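Local coordinates for protein putative polyketide cyclase (Acidithiobacillus ferrooxidans, PDB 3F9S) that probably acts as a polyketide cyclase of the SnoaL-like family, built on the NTF2-type fold, with its actual substrate not established, at residues Asp73-Phe78 / Thr87-Ala92; Gly81-Met86 / Ala113-Phe118; Ala65-Gln70 / Glu96-Phe101; Glu26-Tyr31 / Gly55-Val60. One frame throughout, in Å; residues are numbered along the deposited sequence.

Interaction 1. Residues Asp73-Phe78 / Thr87-Ala92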
loop_
_atom_site.group_PDB
_atom_site.type_symbol
_atom_site.label_atom_id
_atom_site.label_comp_id
_atom_site.label_asym_id
_atom_site.label_seq_id
_atom_site.Cartn_x
_atom_site.Cartn_y
_atom_site.Cartn_z
ATOM N N ASP A 73 -8.803 -7.884 7.645
ATOM C CA ASP A 73 -10.040 -8.070 6.923
ATOM C C ASP A 73 -9.673 -7.843 5.472
ATOM O O ASP A 73 -9.580 -6.705 5.022
ATOM C CB ASP A 73 -11.055 -7.054 7.462
ATOM C CG ASP A 73 -12.357 -7.034 6.696
ATOM O OD1 ASP A 73 -12.588 -7.888 5.813
ATOM O OD2 ASP A 73 -13.144 -6.118 7.003
ATOM N N ILE A 74 -9.499 -8.948 4.749
ATOM C CA ILE A 74 -9.037 -8.903 3.376
ATOM C C ILE A 74 -10.148 -8.272 2.564
ATOM O O ILE A 74 -11.315 -8.638 2.702
ATOM C CB ILE A 74 -8.693 -10.303 2.838
ATOM C CG1 ILE A 74 -7.526 -10.910 3.616
ATOM C CG2 ILE A 74 -8.316 -10.247 1.348
ATOM C CD1 ILE A 74 -7.236 -12.335 3.237
ATOM N N GLN A 75 -9.760 -7.293 1.766
ATOM C CA GLN A 75 -10.660 -6.584 0.882
ATOM C C GLN A 75 -10.576 -7.145 -0.512
ATOM O O GLN A 75 -11.601 -7.397 -1.125
ATOM C CB GLN A 75 -10.339 -5.099 0.870
ATOM C CG GLN A 75 -10.471 -4.479 2.240
ATOM C CD GLN A 75 -11.838 -4.652 2.825
ATOM O OE1 GLN A 75 -12.037 -5.443 3.755
ATOM N NE2 GLN A 75 -12.802 -3.977 2.243
ATOM N N GLY A 76 -9.378 -7.261 -1.050
ATOM C CA GLY A 76 -9.202 -7.777 -2.388
ATOM C C GLY A 76 -7.981 -8.649 -2.465
ATOM O O GLY A 76 -7.043 -8.487 -1.677
ATOM N N LEU A 77 -8.014 -9.598 -3.398
ATOM C CA LEU A 77 -6.863 -10.463 -3.680
ATOM C C LEU A 77 -6.683 -10.373 -5.173
ATOM O O LEU A 77 -7.631 -10.618 -5.906
ATOM C CB LEU A 77 -7.113 -11.900 -3.264
ATOM C CG LEU A 77 -7.133 -12.124 -1.761
ATOM C CD1 LEU A 77 -7.582 -13.529 -1.451
ATOM C CD2 LEU A 77 -5.772 -11.848 -1.135
ATOM N N PHE A 78 -5.484 -9.978 -5.597
ATOM C CA PHE A 78 -5.186 -9.735 -7.001
ATOM C C PHE A 78 -3.982 -10.595 -7.345
ATOM O O PHE A 78 -2.879 -10.279 -6.937
ATOM C CB PHE A 78 -4.927 -8.248 -7.208
ATOM C CG PHE A 78 -6.001 -7.395 -6.636
ATOM C CD1 PHE A 78 -7.131 -7.082 -7.379
ATOM C CD2 PHE A 78 -5.901 -6.923 -5.324
ATOM C CE1 PHE A 78 -8.145 -6.288 -6.824
ATOM C CE2 PHE A 78 -6.915 -6.160 -4.780
ATOM C CZ PHE A 78 -8.022 -5.835 -5.527
ATOM N N THR A 87 -5.248 -6.530 -0.426
ATOM C CA THR A 87 -5.599 -5.254 0.183
ATOM C C THR A 87 -6.408 -5.655 1.386
ATOM O O THR A 87 -7.134 -6.648 1.364
ATOM C CB THR A 87 -6.374 -4.347 -0.749
ATOM O OG1 THR A 87 -7.490 -5.046 -1.283
ATOM C CG2 THR A 87 -5.466 -3.877 -1.885
ATOM N N TRP A 88 -6.302 -4.852 2.445
ATOM C CA TRP A 88 -6.930 -5.188 3.694
ATOM C C TRP A 88 -7.175 -3.998 4.582
ATOM O O TRP A 88 -6.553 -2.948 4.428
ATOM C CB TRP A 88 -6.077 -6.199 4.459
ATOM C CG TRP A 88 -4.611 -5.888 4.489
ATOM C CD1 TRP A 88 -3.703 -6.323 3.627
ATOM C CD2 TRP A 88 -3.914 -5.095 5.450
ATOM N NE1 TRP A 88 -2.457 -5.855 3.936
ATOM C CE2 TRP A 88 -2.547 -5.087 5.064
ATOM C CE3 TRP A 88 -4.304 -4.368 6.570
ATOM C CZ2 TRP A 88 -1.569 -4.430 5.788
ATOM C CZ3 TRP A 88 -3.331 -3.685 7.301
ATOM C CH2 TRP A 88 -1.971 -3.717 6.896
ATOM N N LEU A 89 -8.148 -4.198 5.458
ATOM C CA LEU A 89 -8.457 -3.313 6.547
ATOM C C LEU A 89 -7.977 -4.088 7.750
ATOM O O LEU A 89 -7.768 -5.303 7.707
ATOM C CB LEU A 89 -9.947 -3.064 6.630
ATOM C CG LEU A 89 -10.507 -2.450 5.357
ATOM C CD1 LEU A 89 -11.995 -2.264 5.540
ATOM C CD2 LEU A 89 -9.847 -1.154 4.928
ATOM N N TRP A 90 -7.829 -3.364 8.842
ATOM C CA TRP A 90 -7.263 -3.918 10.039
ATOM C C TRP A 90 -7.854 -3.191 11.196
ATOM O O TRP A 90 -8.121 -1.987 11.109
ATOM C CB TRP A 90 -5.785 -3.635 9.945
ATOM C CG TRP A 90 -4.927 -4.054 11.045
ATOM C CD1 TRP A 90 -4.258 -5.219 11.122
ATOM C CD2 TRP A 90 -4.550 -3.286 12.185
ATOM N NE1 TRP A 90 -3.481 -5.245 12.233
ATOM C CE2 TRP A 90 -3.636 -4.067 12.915
ATOM C CE3 TRP A 90 -4.864 -1.998 12.645
ATOM C CZ2 TRP A 90 -3.049 -3.616 14.085
ATOM C CZ3 TRP A 90 -4.289 -1.550 13.810
ATOM C CH2 TRP A 90 -3.405 -2.360 14.534
ATOM N N THR A 91 -8.130 -3.939 12.253
ATOM C CA THR A 91 -8.668 -3.370 13.453
ATOM C C THR A 91 -7.934 -4.023 14.596
ATOM O O THR A 91 -7.544 -5.179 14.495
ATOM C CB THR A 91 -10.173 -3.648 13.576
ATOM O OG1 THR A 91 -10.392 -5.060 13.604
ATOM C CG2 THR A 91 -10.924 -3.043 12.382
ATOM N N ALA A 92 -7.725 -3.256 15.647
ATOM C CA ALA A 92 -7.080 -3.746 16.863
ATOM C C ALA A 92 -7.462 -2.791 17.965
ATOM O O ALA A 92 -7.802 -1.644 17.699
ATOM C CB ALA A 92 -5.591 -3.771 16.675
#
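Asp-73 and Leu-89 face each other as an antiparallel hydrogen-bonded pair, with Asp-73 N giving to Leu-89 O at 2.8 Å and Leu-89 N returning a bond to Asp-73 O at 2.9 Å. Ile-74 and Trp-88 follow as a non-hydrogen-bonded pair. The register then slips by one residue: Gln-75 N reaches Thr-87 O at 2.7 Å, and Gly-76 N adds a weak bond to the same oxygen at 3.4 Å. Gln-75, with a near-helical psi of -51°, is the extra residue. Thr-87 N closes the pair with Gly-76 through Gly-76 O at 2.9 Å.

Thr-87 can be followed outward. Its CB comes only loosely near Gly-76 N. Chi1 of 52° places OG1 between the backbone N and carbonyl carbon, 2.9 Å from Gly-76 N; the same oxygen lies in the plane of the Phe-78 ring, 3.7 Å from CE2 at its edge. The methyl CG2 ends against that CE2, at 4.0 Å. Further along this face, the Gln-75 side chain crosses that of Leu-89 at about a right angle, and Val-115 of the second subunit packs on Thr-87. On the Ile-74 and Trp-88 face, the indole leads away toward strand 107-118, where NE1 bonds Thr-114 OG1. This is a classic beta bulge in the hairpin of strands 71-80 and 83-93, at one margin of the NTF2-like sheet.

Interaction 2. Residues Gly81-Met86 / Ala113-Phe118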
loop_
_atom_site.group_PDB
_atom_site.type_symbol
_atom_site.label_atom_id
_atom_site.label_comp_id
_atom_site.label_asym_id
_atom_site.label_seq_id
_atom_site.Cartn_x
_atom_site.Cartn_y
_atom_site.Cartn_z
ATOM N N GLY A 81 0.915 -13.833 -11.851
ATOM C CA GLY A 81 2.199 -14.529 -11.899
ATOM C C GLY A 81 2.451 -15.217 -10.580
ATOM O O GLY A 81 1.550 -15.859 -10.046
ATOM N N ASP A 82 3.641 -14.988 -10.025
ATOM C CA ASP A 82 4.072 -15.525 -8.732
ATOM C C ASP A 82 3.659 -14.712 -7.513
ATOM O O ASP A 82 4.166 -14.954 -6.411
ATOM C CB ASP A 82 5.611 -15.721 -8.736
ATOM C CG ASP A 82 6.427 -14.406 -8.765
ATOM O OD1 ASP A 82 5.892 -13.303 -9.025
ATOM O OD2 ASP A 82 7.661 -14.486 -8.561
ATOM N N ALA A 83 2.739 -13.770 -7.699
ATOM C CA ALA A 83 2.342 -12.868 -6.636
ATOM C C ALA A 83 0.840 -12.787 -6.491
ATOM O O ALA A 83 0.094 -12.989 -7.442
ATOM C CB ALA A 83 2.896 -11.491 -6.886
ATOM N N VAL A 84 0.425 -12.501 -5.266
ATOM C CA VAL A 84 -0.954 -12.184 -4.974
ATOM C C VAL A 84 -0.891 -10.949 -4.095
ATOM O O VAL A 84 -0.274 -10.969 -3.047
ATOM C CB VAL A 84 -1.731 -13.281 -4.281
ATOM C CG1 VAL A 84 -3.199 -12.831 -4.093
ATOM C CG2 VAL A 84 -1.672 -14.577 -5.120
ATOM N N VAL A 85 -1.515 -9.886 -4.560
ATOM C CA VAL A 85 -1.623 -8.661 -3.785
ATOM C C VAL A 85 -2.891 -8.769 -2.954
ATOM O O VAL A 85 -3.948 -9.113 -3.490
ATOM C CB VAL A 85 -1.706 -7.418 -4.649
ATOM C CG1 VAL A 85 -1.703 -6.169 -3.731
ATOM C CG2 VAL A 85 -0.540 -7.324 -5.650
HETATM N N MSE A 86 -2.787 -8.478 -1.654
HETATM C CA MSE A 86 -3.899 -8.501 -0.746
HETATM C C MSE A 86 -4.068 -7.077 -0.250
HETATM O O MSE A 86 -3.105 -6.476 0.218
HETATM C CB MSE A 86 -3.563 -9.391 0.451
HETATM C CG MSE A 86 -4.678 -9.579 1.422
HETATM SE SE MSE A 86 -3.752 -10.577 2.860
HETATM C CE MSE A 86 -2.975 -9.279 3.929
ATOM N N ALA A 113 -1.914 -2.669 1.879
ATOM C CA ALA A 113 -1.791 -3.464 0.681
ATOM C C ALA A 113 -0.489 -4.222 0.794
ATOM O O ALA A 113 0.537 -3.646 1.149
ATOM C CB ALA A 113 -1.854 -2.581 -0.530
ATOM N N THR A 114 -0.525 -5.508 0.466
ATOM C CA THR A 114 0.625 -6.352 0.609
ATOM C C THR A 114 0.709 -7.252 -0.578
ATOM O O THR A 114 -0.220 -7.995 -0.819
ATOM C CB THR A 114 0.465 -7.215 1.831
ATOM O OG1 THR A 114 0.165 -6.368 2.931
ATOM C CG2 THR A 114 1.752 -7.964 2.110
ATOM N N VAL A 115 1.802 -7.133 -1.310
ATOM C CA VAL A 115 2.104 -8.044 -2.406
ATOM C C VAL A 115 2.776 -9.215 -1.721
ATOM O O VAL A 115 3.776 -9.036 -1.019
ATOM C CB VAL A 115 3.093 -7.476 -3.411
ATOM C CG1 VAL A 115 3.266 -8.483 -4.553
ATOM C CG2 VAL A 115 2.583 -6.115 -3.950
ATOM N N TYR A 116 2.244 -10.403 -1.940
ATOM C CA TYR A 116 2.821 -11.622 -1.410
ATOM C C TYR A 116 3.359 -12.379 -2.573
ATOM O O TYR A 116 2.661 -12.515 -3.558
ATOM C CB TYR A 116 1.781 -12.479 -0.704
ATOM C CG TYR A 116 1.668 -12.132 0.729
ATOM C CD1 TYR A 116 2.698 -12.501 1.602
ATOM C CD2 TYR A 116 0.583 -11.437 1.231
ATOM C CE1 TYR A 116 2.648 -12.197 2.925
ATOM C CE2 TYR A 116 0.518 -11.117 2.577
ATOM C CZ TYR A 116 1.563 -11.498 3.412
ATOM O OH TYR A 116 1.544 -11.230 4.750
ATOM N N TYR A 117 4.602 -12.827 -2.443
ATOM C CA TYR A 117 5.258 -13.606 -3.460
ATOM C C TYR A 117 5.226 -15.041 -3.015
ATOM O O TYR A 117 5.457 -15.335 -1.835
ATOM C CB TYR A 117 6.688 -13.110 -3.641
ATOM C CG TYR A 117 6.677 -11.777 -4.309
ATOM C CD1 TYR A 117 6.525 -11.714 -5.689
ATOM C CD2 TYR A 117 6.749 -10.576 -3.582
ATOM C CE1 TYR A 117 6.490 -10.507 -6.352
ATOM C CE2 TYR A 117 6.713 -9.341 -4.257
ATOM C CZ TYR A 117 6.578 -9.333 -5.631
ATOM O OH TYR A 117 6.552 -8.182 -6.383
ATOM N N PHE A 118 5.033 -15.920 -3.997
ATOM C CA PHE A 118 4.871 -17.332 -3.765
ATOM C C PHE A 118 5.914 -18.174 -4.440
ATOM O O PHE A 118 6.477 -17.807 -5.466
ATOM C CB PHE A 118 3.541 -17.807 -4.322
ATOM C CG PHE A 118 2.378 -17.429 -3.503
ATOM C CD1 PHE A 118 1.867 -16.131 -3.566
ATOM C CD2 PHE A 118 1.749 -18.374 -2.695
ATOM C CE1 PHE A 118 0.757 -15.789 -2.817
ATOM C CE2 PHE A 118 0.647 -18.036 -1.952
ATOM C CZ PHE A 118 0.149 -16.739 -2.017
#
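One methyl of Val-85 fits the fork of Val-115: Val-85 CG2 lies 3.8 Å from Val-115 CG2 and 4.1 Å from Val-115 CG1, so a single bump settles into the cleft between two. One prong of that fork, Val-115 CG1, also drops onto Ala-83 CB at 3.8 Å. Ala-83 is small enough to receive that prong and also the CD1-CE1 side of the Tyr-117 ring. Asp-82 finishes this row, its OD1 lying in the ring plane 3.7 Å from Tyr-117 CD1.

On the reverse face Val-84 pushes CG2 against Phe-118 CE1 at 3.6 Å. Met-86, modelled as selenomethionine, runs extended and then bends at its selenium (chi3 85°), which carries CE to the ring edge of Tyr-116, 4.2 Å from CE2; the two side chains lie side by side, pointing the same way. Paired backbone bonds link Val-84 with Tyr-116 and Met-86 with Thr-114, while Phe-118 N bonds Asp-82 O.

Helix 8-21 covers the Val-84 and Met-86 face, where Tyr-116 OH hydrogen-bonds a glycerol, probably from the crystallisation liquor. Phe-78 of the second subunit packs on Val-85 and Tyr-117. A curved antiparallel sheet with a helix-covered, pocket-forming face and a dimer-facing one is characteristic of the NTF2-like fold.

Interaction 3. Residues Ala65-Gln70 / Glu96-Phe101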
loop_
_atom_site.group_PDB
_atom_site.type_symbol
_atom_site.label_atom_id
_atom_site.label_comp_id
_atom_site.label_asym_id
_atom_site.label_seq_id
_atom_site.Cartn_x
_atom_site.Cartn_y
_atom_site.Cartn_z
ATOM N N ALA A 65 2.290 -8.855 19.310
ATOM C CA ALA A 65 2.347 -8.340 20.674
ATOM C C ALA A 65 1.944 -6.873 20.823
ATOM O O ALA A 65 1.395 -6.498 21.846
ATOM C CB ALA A 65 3.736 -8.550 21.273
ATOM N N ALA A 66 2.231 -6.052 19.820
ATOM C CA ALA A 66 1.854 -4.632 19.828
ATOM C C ALA A 66 0.332 -4.425 19.887
ATOM O O ALA A 66 -0.154 -3.537 20.585
ATOM C CB ALA A 66 2.423 -3.938 18.590
ATOM N N PHE A 67 -0.395 -5.252 19.144
ATOM C CA PHE A 67 -1.853 -5.219 19.054
ATOM C C PHE A 67 -2.311 -6.666 19.027
ATOM O O PHE A 67 -2.595 -7.193 17.946
ATOM C CB PHE A 67 -2.239 -4.499 17.776
ATOM C CG PHE A 67 -1.841 -3.065 17.760
ATOM C CD1 PHE A 67 -2.646 -2.108 18.360
ATOM C CD2 PHE A 67 -0.654 -2.662 17.148
ATOM C CE1 PHE A 67 -2.287 -0.757 18.353
ATOM C CE2 PHE A 67 -0.284 -1.314 17.131
ATOM C CZ PHE A 67 -1.106 -0.362 17.725
ATOM N N PRO A 68 -2.364 -7.314 20.210
ATOM C CA PRO A 68 -2.652 -8.747 20.279
ATOM C C PRO A 68 -3.996 -9.233 19.766
ATOM O O PRO A 68 -4.078 -10.394 19.376
ATOM C CB PRO A 68 -2.434 -9.093 21.752
ATOM C CG PRO A 68 -2.555 -7.831 22.485
ATOM C CD PRO A 68 -2.142 -6.741 21.549
ATOM N N ASP A 69 -5.008 -8.369 19.721
ATOM C CA ASP A 69 -6.314 -8.764 19.179
ATOM C C ASP A 69 -6.506 -8.274 17.749
ATOM O O ASP A 69 -7.637 -8.266 17.255
ATOM C CB ASP A 69 -7.446 -8.278 20.084
ATOM C CG ASP A 69 -7.697 -6.788 19.999
ATOM O OD1 ASP A 69 -6.934 -6.033 19.348
ATOM O OD2 ASP A 69 -8.715 -6.379 20.577
ATOM N N GLN A 70 -5.422 -7.873 17.080
ATOM C CA GLN A 70 -5.521 -7.354 15.729
ATOM C C GLN A 70 -6.155 -8.350 14.781
ATOM O O GLN A 70 -5.957 -9.555 14.913
ATOM C CB GLN A 70 -4.163 -6.916 15.179
ATOM C CG GLN A 70 -3.158 -8.016 14.931
ATOM C CD GLN A 70 -1.800 -7.460 14.586
ATOM O OE1 GLN A 70 -1.490 -7.279 13.416
ATOM N NE2 GLN A 70 -1.020 -7.112 15.593
ATOM N N GLU A 96 -2.253 -2.464 24.658
ATOM C CA GLU A 96 -0.864 -2.620 25.081
ATOM C C GLU A 96 -0.238 -1.231 25.033
ATOM O O GLU A 96 -0.606 -0.405 24.186
ATOM C CB GLU A 96 -0.100 -3.575 24.161
ATOM C CG GLU A 96 -0.495 -5.040 24.330
ATOM C CD GLU A 96 0.040 -5.705 25.596
ATOM O OE1 GLU A 96 0.818 -5.090 26.362
ATOM O OE2 GLU A 96 -0.318 -6.881 25.817
ATOM N N ASP A 97 0.688 -0.974 25.955
ATOM C CA ASP A 97 1.432 0.281 25.973
ATOM C C ASP A 97 2.451 0.246 24.830
ATOM O O ASP A 97 3.200 -0.727 24.687
ATOM C CB ASP A 97 2.149 0.509 27.315
ATOM C CG ASP A 97 1.189 0.722 28.485
ATOM O OD1 ASP A 97 -0.010 1.009 28.280
ATOM O OD2 ASP A 97 1.650 0.617 29.644
ATOM N N ILE A 98 2.435 1.292 24.005
ATOM C CA ILE A 98 3.358 1.461 22.873
ATOM C C ILE A 98 4.124 2.775 23.113
ATOM O O ILE A 98 3.688 3.573 23.955
ATOM C CB ILE A 98 2.631 1.378 21.488
ATOM C CG1 ILE A 98 1.389 2.271 21.416
ATOM C CG2 ILE A 98 2.215 -0.065 21.197
ATOM C CD1 ILE A 98 0.721 2.261 20.056
ATOM N N PRO A 99 5.278 2.985 22.432
ATOM C CA PRO A 99 6.077 4.208 22.647
ATOM C C PRO A 99 5.287 5.531 22.596
ATOM O O PRO A 99 4.769 5.917 21.544
ATOM C CB PRO A 99 7.133 4.135 21.534
ATOM C CG PRO A 99 7.306 2.679 21.296
ATOM C CD PRO A 99 5.929 2.099 21.443
ATOM N N GLY A 100 5.141 6.161 23.764
ATOM C CA GLY A 100 4.418 7.426 23.922
ATOM C C GLY A 100 2.908 7.365 24.110
ATOM O O GLY A 100 2.314 8.354 24.557
ATOM N N PHE A 101 2.289 6.226 23.779
ATOM C CA PHE A 101 0.828 6.041 23.839
ATOM C C PHE A 101 0.440 4.803 24.633
ATOM O O PHE A 101 0.356 3.708 24.067
ATOM C CB PHE A 101 0.241 6.045 22.422
ATOM C CG PHE A 101 0.496 7.333 21.737
ATOM C CD1 PHE A 101 -0.313 8.429 22.012
ATOM C CD2 PHE A 101 1.637 7.502 20.958
ATOM C CE1 PHE A 101 -0.041 9.665 21.454
ATOM C CE2 PHE A 101 1.924 8.730 20.397
ATOM C CZ PHE A 101 1.084 9.812 20.654
HETATM O O HOH W 1 0.982 -8.204 23.827
HETATM O O HOH W 2 -2.222 -2.153 21.513
#
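Glu-96 and Ile-98 rest on Ala-65 to Pro-68 in a small, water-bridged surface contact, where the C-terminal end of helix 53-66 meets the loop between strands 83-93 and 107-118. The direct touches are mostly aliphatic carbon against backbone oxygen: Glu-96 CG lies 3.4 Å from Ala-65 O, and Glu-96 CB 3.6 Å from Ala-66 O. Pro-68 packs its ring obliquely across the same stem, CD to Glu-96 CG at 3.7 Å. Two residues on, Ile-98 crosses Phe-67 at about a right angle, its CD1 4.0 Å from the ring tip CZ.

Two waters carry the polar part. One donates to Ala-65 O at 2.6 Å and, weakly, to Glu-96 OE2; the bend of the glutamate at chi2 (-75°) turns CD off the line of the stem. The second donates to Ala-66 O at 2.7 Å and accepts from Glu-96 N at 3.2 Å. Water thus stands between the carboxylate and a helix-end carbonyl, an arrangement that probably eases their mutual repulsion.

Following the helix, the type I turn from Phe-67 to Gln-70 is held by Gln-70, whose N and NE2 reach Phe-67 O from opposite faces of its plane, NE2 at 2.8 Å. The Phe-67 ring also meets Trp-90 of strand 83-93 edge-to-face, and Ile-98 touches Leu-139, setting the contact between that strand, helix 53-66 and helix 132-142.

Interaction 4. Residues Glu26-Tyr31 / Gly55-Val60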
loop_
_atom_site.group_PDB
_atom_site.type_symbol
_atom_site.label_atom_id
_atom_site.label_comp_id
_atom_site.label_asym_id
_atom_site.label_seq_id
_atom_site.Cartn_x
_atom_site.Cartn_y
_atom_site.Cartn_z
ATOM N N GLU A 26 2.787 -20.564 15.071
ATOM C CA GLU A 26 3.337 -21.823 14.561
ATOM C C GLU A 26 2.717 -22.283 13.241
ATOM O O GLU A 26 3.364 -23.017 12.499
ATOM C CB GLU A 26 3.299 -22.907 15.645
ATOM C CG GLU A 26 4.062 -22.513 16.940
ATOM C CD GLU A 26 5.505 -22.064 16.671
ATOM O OE1 GLU A 26 6.210 -22.821 15.979
ATOM O OE2 GLU A 26 5.926 -20.965 17.124
ATOM N N ALA A 27 1.510 -21.813 12.916
ATOM C CA ALA A 27 0.899 -22.072 11.606
ATOM C C ALA A 27 1.741 -21.504 10.464
ATOM O O ALA A 27 1.570 -21.929 9.324
ATOM C CB ALA A 27 -0.517 -21.533 11.527
ATOM N N SER A 28 2.623 -20.541 10.755
ATOM C CA SER A 28 3.614 -20.044 9.784
ATOM C C SER A 28 4.384 -21.169 9.109
ATOM O O SER A 28 4.753 -21.050 7.956
ATOM C CB SER A 28 4.624 -19.129 10.464
ATOM O OG SER A 28 3.954 -18.048 11.089
ATOM N N ASP A 29 4.642 -22.252 9.841
ATOM C CA ASP A 29 5.291 -23.435 9.281
ATOM C C ASP A 29 4.616 -23.988 8.026
ATOM O O ASP A 29 5.291 -24.574 7.202
ATOM C CB ASP A 29 5.373 -24.560 10.306
ATOM C CG ASP A 29 6.283 -24.242 11.475
ATOM O OD1 ASP A 29 6.981 -23.213 11.471
ATOM O OD2 ASP A 29 6.283 -25.047 12.425
ATOM N N LYS A 30 3.301 -23.844 7.917
ATOM C CA LYS A 30 2.544 -24.333 6.773
ATOM C C LYS A 30 2.604 -23.407 5.573
ATOM O O LYS A 30 2.334 -23.847 4.458
ATOM C CB LYS A 30 1.068 -24.473 7.133
ATOM C CG LYS A 30 0.765 -25.385 8.292
ATOM C CD LYS A 30 -0.740 -25.540 8.517
ATOM C CE LYS A 30 -1.390 -24.269 9.047
ATOM N NZ LYS A 30 -2.824 -24.477 9.397
ATOM N N TYR A 31 2.927 -22.132 5.799
ATOM C CA TYR A 31 2.826 -21.108 4.758
ATOM C C TYR A 31 4.090 -20.431 4.288
ATOM O O TYR A 31 4.090 -19.871 3.201
ATOM C CB TYR A 31 1.960 -19.979 5.309
ATOM C CG TYR A 31 0.601 -20.424 5.736
ATOM C CD1 TYR A 31 -0.307 -20.880 4.795
ATOM C CD2 TYR A 31 0.226 -20.411 7.082
ATOM C CE1 TYR A 31 -1.571 -21.296 5.170
ATOM C CE2 TYR A 31 -1.041 -20.830 7.476
ATOM C CZ TYR A 31 -1.940 -21.247 6.496
ATOM O OH TYR A 31 -3.200 -21.658 6.822
ATOM N N GLY A 55 12.766 -16.833 12.112
ATOM C CA GLY A 55 12.867 -15.371 12.073
ATOM C C GLY A 55 11.534 -14.749 11.723
ATOM O O GLY A 55 11.142 -13.763 12.336
ATOM N N TYR A 56 10.849 -15.337 10.749
ATOM C CA TYR A 56 9.499 -14.912 10.382
ATOM C C TYR A 56 8.570 -14.952 11.602
ATOM O O TYR A 56 7.847 -13.985 11.882
ATOM C CB TYR A 56 8.934 -15.807 9.282
ATOM C CG TYR A 56 7.600 -15.338 8.834
ATOM C CD1 TYR A 56 6.442 -15.763 9.490
ATOM C CD2 TYR A 56 7.482 -14.390 7.833
ATOM C CE1 TYR A 56 5.232 -15.310 9.132
ATOM C CE2 TYR A 56 6.244 -13.921 7.466
ATOM C CZ TYR A 56 5.137 -14.388 8.120
ATOM O OH TYR A 56 3.933 -13.918 7.745
ATOM N N LYS A 57 8.604 -16.074 12.322
ATOM C CA LYS A 57 7.743 -16.247 13.492
ATOM C C LYS A 57 8.079 -15.233 14.572
ATOM O O LYS A 57 7.178 -14.729 15.216
ATOM C CB LYS A 57 7.794 -17.677 14.012
ATOM C CG LYS A 57 7.063 -18.620 13.101
ATOM C CD LYS A 57 6.919 -20.017 13.657
ATOM C CE LYS A 57 8.135 -20.843 13.570
ATOM N NZ LYS A 57 7.790 -22.283 13.882
ATOM N N GLU A 58 9.362 -14.904 14.740
ATOM C CA GLU A 58 9.751 -13.884 15.712
ATOM C C GLU A 58 9.162 -12.542 15.335
ATOM O O GLU A 58 8.653 -11.834 16.196
ATOM C CB GLU A 58 11.271 -13.776 15.878
ATOM C CG GLU A 58 11.901 -15.006 16.486
ATOM C CD GLU A 58 11.377 -15.383 17.850
ATOM O OE1 GLU A 58 10.991 -14.491 18.633
ATOM O OE2 GLU A 58 11.400 -16.591 18.148
ATOM N N ARG A 59 9.161 -12.225 14.046
ATOM C CA ARG A 59 8.576 -10.978 13.600
ATOM C C ARG A 59 7.078 -10.979 13.866
ATOM O O ARG A 59 6.540 -9.972 14.314
ATOM C CB ARG A 59 8.906 -10.728 12.150
ATOM C CG ARG A 59 8.143 -9.606 11.519
ATOM C CD ARG A 59 8.678 -9.380 10.166
ATOM N NE ARG A 59 7.923 -8.323 9.504
ATOM C CZ ARG A 59 6.723 -8.481 8.959
ATOM N NH1 ARG A 59 6.098 -9.648 8.953
ATOM N NH2 ARG A 59 6.138 -7.444 8.378
ATOM N N VAL A 60 6.415 -12.098 13.601
ATOM C CA VAL A 60 4.980 -12.186 13.898
ATOM C C VAL A 60 4.745 -11.930 15.377
ATOM O O VAL A 60 3.875 -11.136 15.733
ATOM C CB VAL A 60 4.352 -13.527 13.538
ATOM C CG1 VAL A 60 2.817 -13.448 13.789
ATOM C CG2 VAL A 60 4.624 -13.874 12.091
#
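Lys-57 reaches from helix 53-66 to two acids on the facing turn, Glu-26 and Asp-29, forming a salt-bridge network. NZ lies 2.7 Å from Glu-26 OE1 and equally 2.7 Å from Asp-29 OD1. Both oxygens are met on their syn sides, but not quite flat: NZ stands 34° out of the Glu-26 carboxylate plane and 20° out of that of Asp-29. Each acid crosses the lysine chain at about a right angle. The lysine is extended as far as CD and then bends at chi3 (-77°), turning CE toward Asp-29 OD1, 3.4 Å away. Glu-26 starts out pointing away from the helix, and its carboxylate folds back to the ammonium.

Nonpolar contact runs underneath the charges. Ser-28 CB packs on Lys-57 CG at 3.6 Å, near the root of the lysine chain, and Ile-25 also touches this side chain. Val-60, one turn further along the helix, comes only marginally near Ser-28.

The third element is a hydroxyl beside an aromatic edge. Ser-28 OG lies near the plane of the Tyr-56 ring, 3.6 Å from CE1. That hydroxyl is bonded to Ile-25 O, while Tyr-56 OH pairs with Trp-20 NE1 of helix 8-21.

Chemically, the contact is graded, from a buried serine and tyrosine to exposed carboxylates. Two negative groups sharing one ammonium would be expected to keep Lys-57 protonated, while its charge offsets the repulsion between Glu-26 and Asp-29.

From the N terminus, interaction 4 closes first, joining the turn at 26-31 to helix 53-66 before any of the others opens. The same helix then leads to 65-70, the start of interaction 3, whose loop returns at 96-101. Interaction 1, the hairpin of 73-78 and 87-92, is nested inside that loop. Interaction 2 opens within the hairpin at 81-86 and closes only at 113-118, crossing both interactions 1 and 3. Interactions 1 and 2 share strand 83-93 and so connect three neighbouring strands, and both touch the second subunit. Interactions 3 and 4 use different parts of helix 53-66, their centres about 20 Å apart.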